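Local coordinates for protein peptidoglycan N-acetylglucosamine deacetylase (Bacillus cereus, PDB 4L1G) that removes the acetyl group from N-acetylglucosamine residues of peptidoglycan, and from soluble chitin substrates and N-acetylchitooligomers, as a zinc-dependent hydrolase, at residues 141-144 with 145-148; 151-154 with 155-159; 181-185 with 186-190. All coordinates share one frame; numbering follows the deposited sequence.

Contact 1 of 3, residues 141-144 with 145-148; sequences VNED and EYRN
One face of the Arg147 guanidinium is covered by Glu143, whose CB stands 4.3 Å above the plane, over its centre; on the opposite face lies the indole of Trp182, a cation-pi contact. Glu143 OE2 and Arg147 NE, 3.5 Å apart, form a salt bridge in which OE2 stands off the steeply inclined guanidinium plane and is not aimed at by any N-H, so only the charges attract. A bend at chi2 (-70°) turns the Glu143 carboxylate back, which also sets OE2 obliquely by the Tyr146 ring, 3.7 Å from CD2.

This is the first turn of helix 143-161, and Asn142 is its N-cap. With chi1 at 55°, the amide turns back so that OD1 accepts from Glu145 N at 3.1 Å, the N-H pointing almost straight at it (162°). Asn142 O takes Tyr146 N at 3.0 Å, so side chain and carbonyl of one residue engage two amides of the opening turn. Just ahead of the cap, Val141 crosses both Glu145 and Tyr146 at about a right angle: its CB meets Glu145 CG at 3.7 Å, and its CG2 meets Tyr146 CB at 3.8 Å.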
loop_
_atom_site.group_PDB
_atom_site.type_symbol
_atom_site.label_atom_id
_atom_site.label_comp_id
_atom_site.label_asym_id
_atom_site.label_seq_id
_atom_site.Cartn_x
_atom_site.Cartn_y
_atom_site.Cartn_z
ATOM N N VAL A 141 -12.353 -5.473 16.326
ATOM C CA VAL A 141 -13.477 -6.182 15.718
ATOM C C VAL A 141 -13.401 -7.688 15.956
ATOM O O VAL A 141 -12.328 -8.227 16.226
ATOM C CB VAL A 141 -13.567 -5.922 14.197
ATOM C CG1 VAL A 141 -13.571 -4.429 13.911
ATOM C CG2 VAL A 141 -12.427 -6.613 13.464
ATOM N N ASN A 142 -14.545 -8.361 15.863
ATOM C CA ASN A 142 -14.564 -9.818 15.923
ATOM C C ASN A 142 -14.271 -10.428 14.555
ATOM O O ASN A 142 -14.233 -9.717 13.551
ATOM C CB ASN A 142 -15.878 -10.348 16.518
ATOM C CG ASN A 142 -17.116 -9.842 15.786
ATOM O OD1 ASN A 142 -17.183 -9.859 14.559
ATOM N ND2 ASN A 142 -18.106 -9.397 16.548
ATOM N N GLU A 143 -14.056 -11.740 14.522
ATOM C CA GLU A 143 -13.660 -12.428 13.294
ATOM C C GLU A 143 -14.653 -12.249 12.147
ATOM O O GLU A 143 -14.250 -12.089 10.996
ATOM C CB GLU A 143 -13.414 -13.915 13.561
ATOM C CG GLU A 143 -12.152 -14.204 14.366
ATOM C CD GLU A 143 -10.878 -13.936 13.582
ATOM O OE1 GLU A 143 -9.824 -13.706 14.216
ATOM O OE2 GLU A 143 -10.926 -13.962 12.332
ATOM N N ASP A 144 -15.946 -12.271 12.462
ATOM C CA ASP A 144 -16.982 -12.110 11.444
ATOM C C ASP A 144 -16.893 -10.756 10.751
ATOM O O ASP A 144 -16.990 -10.673 9.529
ATOM C CB ASP A 144 -18.378 -12.298 12.041
ATOM C CG ASP A 144 -18.657 -13.735 12.427
ATOM O OD1 ASP A 144 -19.597 -13.965 13.216
ATOM O OD2 ASP A 144 -17.933 -14.634 11.944
ATOM N N GLU A 145 -16.711 -9.701 11.537
ATOM C CA GLU A 145 -16.579 -8.357 10.986
ATOM C C GLU A 145 -15.293 -8.208 10.178
ATOM O O GLU A 145 -15.302 -7.634 9.089
ATOM C CB GLU A 145 -16.634 -7.308 12.099
ATOM C CG GLU A 145 -16.288 -5.891 11.649
ATOM C CD GLU A 145 -17.323 -5.278 10.715
ATOM O OE1 GLU A 145 -17.071 -4.163 10.211
ATOM O OE2 GLU A 145 -18.384 -5.899 10.489
ATOM N N TYR A 146 -14.194 -8.728 10.716
ATOM C CA TYR A 146 -12.910 -8.713 10.025
ATOM C C TYR A 146 -12.999 -9.390 8.660
ATOM O O TYR A 146 -12.620 -8.811 7.644
ATOM C CB TYR A 146 -11.843 -9.391 10.882
ATOM C CG TYR A 146 -10.624 -9.856 10.112
ATOM C CD1 TYR A 146 -9.714 -8.945 9.597
ATOM C CD2 TYR A 146 -10.380 -11.208 9.916
ATOM C CE1 TYR A 146 -8.599 -9.366 8.898
ATOM C CE2 TYR A 146 -9.269 -11.639 9.221
ATOM C CZ TYR A 146 -8.381 -10.714 8.715
ATOM O OH TYR A 146 -7.270 -11.142 8.023
ATOM N N ARG A 147 -13.513 -10.616 8.645
ATOM C CA ARG A 147 -13.652 -11.373 7.409
ATOM C C ARG A 147 -14.612 -10.693 6.437
ATOM O O ARG A 147 -14.378 -10.685 5.228
ATOM C CB ARG A 147 -14.084 -12.809 7.706
ATOM C CG ARG A 147 -13.014 -13.598 8.442
ATOM C CD ARG A 147 -13.520 -14.929 8.967
ATOM N NE ARG A 147 -12.473 -15.631 9.708
ATOM C CZ ARG A 147 -12.659 -16.761 10.385
ATOM N NH1 ARG A 147 -13.859 -17.324 10.424
ATOM N NH2 ARG A 147 -11.646 -17.326 11.029
ATOM N N ASN A 148 -15.677 -10.107 6.972
ATOM C CA ASN A 148 -16.621 -9.348 6.158
ATOM C C ASN A 148 -15.964 -8.133 5.504
ATOM O O ASN A 148 -16.195 -7.856 4.329
ATOM C CB ASN A 148 -17.821 -8.906 6.997
ATOM C CG ASN A 148 -18.942 -8.330 6.151
ATOM O OD1 ASN A 148 -19.236 -8.831 5.065
ATOM N ND2 ASN A 148 -19.572 -7.269 6.646
HETATM O O HOH W 1 -15.943 -15.907 11.108
#

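Contact 2 of 3, residues 151-154 with 155-159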
loop_
_atom_site.group_PDB
_atom_site.type_symbol
_atom_site.label_atom_id
_atom_site.label_comp_id
_atom_site.label_asym_id
_atom_site.label_seq_id
_atom_site.Cartn_x
_atom_site.Cartn_y
_atom_site.Cartn_z
ATOM N N ILE A 151 -13.571 -9.585 2.679
ATOM C CA ILE A 151 -14.270 -10.244 1.577
ATOM C C ILE A 151 -15.115 -9.279 0.742
ATOM O O ILE A 151 -15.085 -9.324 -0.488
ATOM C CB ILE A 151 -15.136 -11.421 2.084
ATOM C CG1 ILE A 151 -14.244 -12.530 2.653
ATOM C CG2 ILE A 151 -16.009 -11.974 0.966
ATOM C CD1 ILE A 151 -15.018 -13.669 3.294
ATOM N N LYS A 152 -15.861 -8.406 1.413
ATOM C CA LYS A 152 -16.651 -7.393 0.725
ATOM C C LYS A 152 -15.767 -6.497 -0.142
ATOM O O LYS A 152 -16.129 -6.154 -1.265
ATOM C CB LYS A 152 -17.441 -6.553 1.731
ATOM C CG LYS A 152 -18.248 -5.429 1.104
ATOM C CD LYS A 152 -19.420 -5.016 1.985
ATOM C CE LYS A 152 -18.963 -4.505 3.336
ATOM N NZ LYS A 152 -20.133 -4.078 4.159
ATOM N N THR A 153 -14.600 -6.136 0.381
ATOM C CA THR A 153 -13.652 -5.311 -0.357
ATOM C C THR A 153 -13.061 -6.089 -1.526
ATOM O O THR A 153 -12.871 -5.547 -2.615
ATOM C CB THR A 153 -12.518 -4.814 0.557
ATOM O OG1 THR A 153 -13.080 -4.124 1.677
ATOM C CG2 THR A 153 -11.581 -3.875 -0.197
ATOM N N GLU A 154 -12.783 -7.368 -1.294
ATOM C CA GLU A 154 -12.222 -8.227 -2.326
ATOM C C GLU A 154 -13.168 -8.339 -3.521
ATOM O O GLU A 154 -12.736 -8.264 -4.672
ATOM C CB GLU A 154 -11.923 -9.614 -1.752
ATOM C CG GLU A 154 -11.045 -10.488 -2.634
ATOM C CD GLU A 154 -9.559 -10.261 -2.409
ATOM O OE1 GLU A 154 -8.773 -11.174 -2.733
ATOM O OE2 GLU A 154 -9.173 -9.179 -1.914
ATOM N N GLU A 155 -14.458 -8.512 -3.238
ATOM C CA GLU A 155 -15.471 -8.624 -4.285
ATOM C C GLU A 155 -15.556 -7.353 -5.117
ATOM O O GLU A 155 -15.632 -7.406 -6.343
ATOM C CB GLU A 155 -16.844 -8.928 -3.680
ATOM C CG GLU A 155 -16.979 -10.322 -3.095
ATOM C CD GLU A 155 -18.293 -10.523 -2.361
ATOM O OE1 GLU A 155 -19.045 -9.535 -2.197
ATOM O OE2 GLU A 155 -18.573 -11.668 -1.944
ATOM N N ILE A 156 -15.547 -6.212 -4.438
ATOM C CA ILE A 156 -15.607 -4.917 -5.104
ATOM C C ILE A 156 -14.406 -4.710 -6.024
ATOM O O ILE A 156 -14.559 -4.332 -7.186
ATOM C CB ILE A 156 -15.677 -3.770 -4.075
ATOM C CG1 ILE A 156 -17.018 -3.806 -3.334
ATOM C CG2 ILE A 156 -15.475 -2.422 -4.756
ATOM C CD1 ILE A 156 -17.101 -2.853 -2.160
ATOM N N LEU A 157 -13.214 -4.974 -5.499
ATOM C CA LEU A 157 -11.981 -4.773 -6.252
ATOM C C LEU A 157 -11.827 -5.783 -7.384
ATOM O O LEU A 157 -11.307 -5.453 -8.449
ATOM C CB LEU A 157 -10.767 -4.818 -5.320
ATOM C CG LEU A 157 -10.730 -3.714 -4.262
ATOM C CD1 LEU A 157 -9.514 -3.859 -3.363
ATOM C CD2 LEU A 157 -10.762 -2.343 -4.921
ATOM N N ASN A 158 -12.280 -7.012 -7.154
ATOM C CA ASN A 158 -12.250 -8.038 -8.189
ATOM C C ASN A 158 -13.083 -7.628 -9.396
ATOM O O ASN A 158 -12.672 -7.808 -10.542
ATOM C CB ASN A 158 -12.751 -9.375 -7.640
ATOM C CG ASN A 158 -12.724 -10.479 -8.677
ATOM O OD1 ASN A 158 -11.753 -10.628 -9.417
ATOM N ND2 ASN A 158 -13.802 -11.253 -8.747
ATOM N N ARG A 159 -14.253 -7.063 -9.124
ATOM C CA ARG A 159 -15.169 -6.647 -10.176
ATOM C C ARG A 159 -14.608 -5.475 -10.982
ATOM O O ARG A 159 -14.795 -5.399 -12.196
ATOM C CB ARG A 159 -16.528 -6.282 -9.571
ATOM C CG ARG A 159 -17.592 -5.904 -10.587
ATOM C CD ARG A 159 -18.946 -5.717 -9.920
ATOM N NE ARG A 159 -18.869 -4.808 -8.779
ATOM C CZ ARG A 159 -18.959 -3.485 -8.870
ATOM N NH1 ARG A 159 -19.130 -2.910 -10.055
ATOM N NH2 ARG A 159 -18.877 -2.736 -7.778
HETATM O O HOH W 2 -19.288 -6.477 -2.349
#
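Thr153 and Leu157 lie side by side and point the same way, one turn apart, with Thr153 CG2 3.8 Å from Leu157 CD1. This is the i to i+4 spacing of an alpha helix, here the middle and later part of helix 143-161 in the polysaccharide deacetylase (NodB homology) fold. The threonine methyl sits anti to the backbone N (chi1 of OG1 -56°), which sends it along the flank of Leu157 and leaves OG1 beside the backbone, where it bonds to Gln149 O one turn back. Both side chains face strand 127-130: Thr153 touches Asn130 and Leu157 touches Ile128, so this flank of the helix packs on the sheet close to the zinc ligand His131, with about 6 Å between the Thr153 and His131 side chains.

Ile151 and Glu155 meet differently, at a slant, and the touch is light: Ile151 CG2 comes no closer than 3.9 Å to Glu155 OE2. The extended glutamate carries its other oxygen, OE1, to a water that donates to it at 3.1 Å and, weakly, to Lys152 O.

Ile156 packs on Ala111 and Glu112 of helix 108-113, while its CG1 lies 3.3 Å from Lys152 O. Glu154 is buried, with chi1 at -166° and a bend at chi2; in the conformer modelled here its OE2 accepts a hydrogen bond from Asn130 ND2 of strand 127-130.

Backbone bonds run regularly beneath these side chains. Leu157 N donates to Thr153 O at 3.0 Å, and the shortest of the four across the segments, Asn158 N to Glu154 O, measures 2.8 Å.

Contact 3 of 3, residues 181-185 with 186-190; sequences KWATE and QNFMI
Ala183 O receives Phe188 N at 2.8 Å, and one residue further on Thr184 O receives Asn187 N at 3.1 Å. These two bonds, with Asn187 at positive phi (66°), define a Schellman motif ending helix 177-185, after which the chain enters strand 189-191. They are unequal in geometry: the Phe188 N-H points well at its acceptor, whereas Asn187 N sits above the Thr184 carbonyl plane. Trp182 O still holds Gln186 N in the last helical bond, and Ala183 O takes a weak second share of that donor. A water spans the turn by donating to both Thr184 O and Phe188 O.

On the outer side, Lys181 NZ and Glu185 OE1 form a salt bridge within the helix at 2.8 Å, the nitrogen on the syn side but tilted out of the carboxylate plane. The other oxygen, Glu185 OE2, receives a hydrogen bond from a water that accepts from Gln186 NE2, linking the final helical residue to the first beyond it.

Gln186 lies over one face of the Trp182 indole in a CH-pi contact, CG 3.8 Å from the five-membered ring centroid and 22° off its normal. A bend at chi2 then turns the amide to within 26° of the indole plane.

Toward the interior, Ala183 CB touches both Phe188 CB (4.0 Å) and Ile190 CD1 (4.1 Å). Phe188 packs onward against Ile150 of helix 143-161, while Ala183 O lies at the edge of its ring, near the ring plane, 3.7 Å from CD2.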
loop_
_atom_site.group_PDB
_atom_site.type_symbol
_atom_site.label_atom_id
_atom_site.label_comp_id
_atom_site.label_asym_id
_atom_site.label_seq_id
_atom_site.Cartn_x
_atom_site.Cartn_y
_atom_site.Cartn_z
ATOM N N LYS A 181 -3.701 -15.337 10.792
ATOM C CA LYS A 181 -3.729 -16.773 10.533
ATOM C C LYS A 181 -4.758 -17.120 9.461
ATOM O O LYS A 181 -4.477 -17.901 8.553
ATOM C CB LYS A 181 -4.023 -17.539 11.824
ATOM C CG LYS A 181 -4.189 -19.040 11.648
ATOM C CD LYS A 181 -4.342 -19.726 12.998
ATOM C CE LYS A 181 -4.737 -21.189 12.850
ATOM N NZ LYS A 181 -6.111 -21.358 12.292
ATOM N N TRP A 182 -5.946 -16.532 9.570
ATOM C CA TRP A 182 -6.995 -16.735 8.575
ATOM C C TRP A 182 -6.563 -16.242 7.195
ATOM O O TRP A 182 -6.768 -16.926 6.195
ATOM C CB TRP A 182 -8.288 -16.038 9.003
ATOM C CG TRP A 182 -9.412 -16.191 8.017
ATOM C CD1 TRP A 182 -10.253 -17.261 7.890
ATOM C CD2 TRP A 182 -9.818 -15.241 7.023
ATOM N NE1 TRP A 182 -11.155 -17.036 6.876
ATOM C CE2 TRP A 182 -10.912 -15.803 6.331
ATOM C CE3 TRP A 182 -9.363 -13.972 6.651
ATOM C CZ2 TRP A 182 -11.556 -15.139 5.289
ATOM C CZ3 TRP A 182 -10.005 -13.314 5.616
ATOM C CH2 TRP A 182 -11.090 -13.899 4.947
ATOM N N ALA A 183 -5.960 -15.058 7.151
ATOM C CA ALA A 183 -5.498 -14.474 5.893
ATOM C C ALA A 183 -4.449 -15.347 5.206
ATOM O O ALA A 183 -4.487 -15.538 3.987
ATOM C CB ALA A 183 -4.950 -13.078 6.129
ATOM N N THR A 184 -3.515 -15.869 5.995
ATOM C CA THR A 184 -2.498 -16.777 5.478
ATOM C C THR A 184 -3.141 -18.032 4.890
ATOM O O THR A 184 -2.774 -18.476 3.800
ATOM C CB THR A 184 -1.502 -17.186 6.579
ATOM O OG1 THR A 184 -0.931 -16.012 7.168
ATOM C CG2 THR A 184 -0.386 -18.051 6.004
ATOM N N GLU A 185 -4.107 -18.593 5.612
ATOM C CA GLU A 185 -4.810 -19.789 5.158
ATOM C C GLU A 185 -5.609 -19.524 3.886
ATOM O O GLU A 185 -5.820 -20.423 3.076
ATOM C CB GLU A 185 -5.730 -20.325 6.257
ATOM C CG GLU A 185 -4.989 -20.899 7.455
ATOM C CD GLU A 185 -5.914 -21.250 8.604
ATOM O OE1 GLU A 185 -5.430 -21.849 9.589
ATOM O OE2 GLU A 185 -7.121 -20.925 8.527
ATOM N N GLN A 186 -6.043 -18.280 3.715
ATOM C CA GLN A 186 -6.835 -17.901 2.551
ATOM C C GLN A 186 -5.968 -17.404 1.398
ATOM O O GLN A 186 -6.474 -16.808 0.449
ATOM C CB GLN A 186 -7.871 -16.843 2.932
ATOM C CG GLN A 186 -8.938 -17.355 3.882
ATOM C CD GLN A 186 -9.760 -18.471 3.273
ATOM O OE1 GLN A 186 -10.105 -18.429 2.092
ATOM N NE2 GLN A 186 -10.075 -19.483 4.074
ATOM N N ASN A 187 -4.664 -17.650 1.493
ATOM C CA ASN A 187 -3.713 -17.304 0.438
ATOM C C ASN A 187 -3.553 -15.795 0.220
ATOM O O ASN A 187 -3.254 -15.345 -0.886
ATOM C CB ASN A 187 -4.069 -18.014 -0.877
ATOM C CG ASN A 187 -2.874 -18.190 -1.789
ATOM O OD1 ASN A 187 -1.730 -18.233 -1.335
ATOM N ND2 ASN A 187 -3.134 -18.295 -3.090
ATOM N N PHE A 188 -3.762 -15.021 1.282
ATOM C CA PHE A 188 -3.435 -13.599 1.272
ATOM C C PHE A 188 -1.999 -13.409 1.743
ATOM O O PHE A 188 -1.407 -14.308 2.343
ATOM C CB PHE A 188 -4.344 -12.815 2.223
ATOM C CG PHE A 188 -5.740 -12.599 1.711
ATOM C CD1 PHE A 188 -5.997 -11.649 0.736
ATOM C CD2 PHE A 188 -6.801 -13.322 2.234
ATOM C CE1 PHE A 188 -7.287 -11.436 0.276
ATOM C CE2 PHE A 188 -8.091 -13.117 1.778
ATOM C CZ PHE A 188 -8.334 -12.170 0.798
ATOM N N MET A 189 -1.440 -12.236 1.472
ATOM C CA MET A 189 -0.229 -11.809 2.162
ATOM C C MET A 189 -0.436 -10.420 2.742
ATOM O O MET A 189 -0.955 -9.526 2.077
ATOM C CB MET A 189 1.004 -11.827 1.255
ATOM C CG MET A 189 2.270 -11.425 2.006
ATOM S SD MET A 189 3.820 -11.665 1.128
ATOM C CE MET A 189 4.994 -11.252 2.417
ATOM N N ILE A 190 -0.035 -10.243 3.994
ATOM C CA ILE A 190 -0.186 -8.960 4.656
ATOM C C ILE A 190 1.147 -8.232 4.728
ATOM O O ILE A 190 2.132 -8.764 5.237
ATOM C CB ILE A 190 -0.786 -9.126 6.061
ATOM C CG1 ILE A 190 -2.227 -9.635 5.944
ATOM C CG2 ILE A 190 -0.722 -7.816 6.829
ATOM C CD1 ILE A 190 -3.007 -9.589 7.229
HETATM O O HOH W 3 -0.673 -17.027 2.110
HETATM O O HOH W 4 -9.227 -20.284 6.689
#

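How the contacts relate
Along the chain the contacts come in series. Contacts 1 and 2 both belong to helix 143-161, one at its start and the other further along, centres 15 Å apart. Contact 3 follows at the end of helix 177-185, where the chain enters strand 189-191, the middle of a three-stranded parallel sheet. It lies about 14 Å from contact 1 and 16 Å from contact 2, centre to centre, and touches both: Tyr146 CE2 meets Trp182 CE3 at 3.5 Å, and Ile151 CG1 meets Trp182 CH2 at 4.1 Å. Trp182 thus packs against two successive parts of helix 143-161, joining the two helices within the deacetylase domain that carries the zinc site.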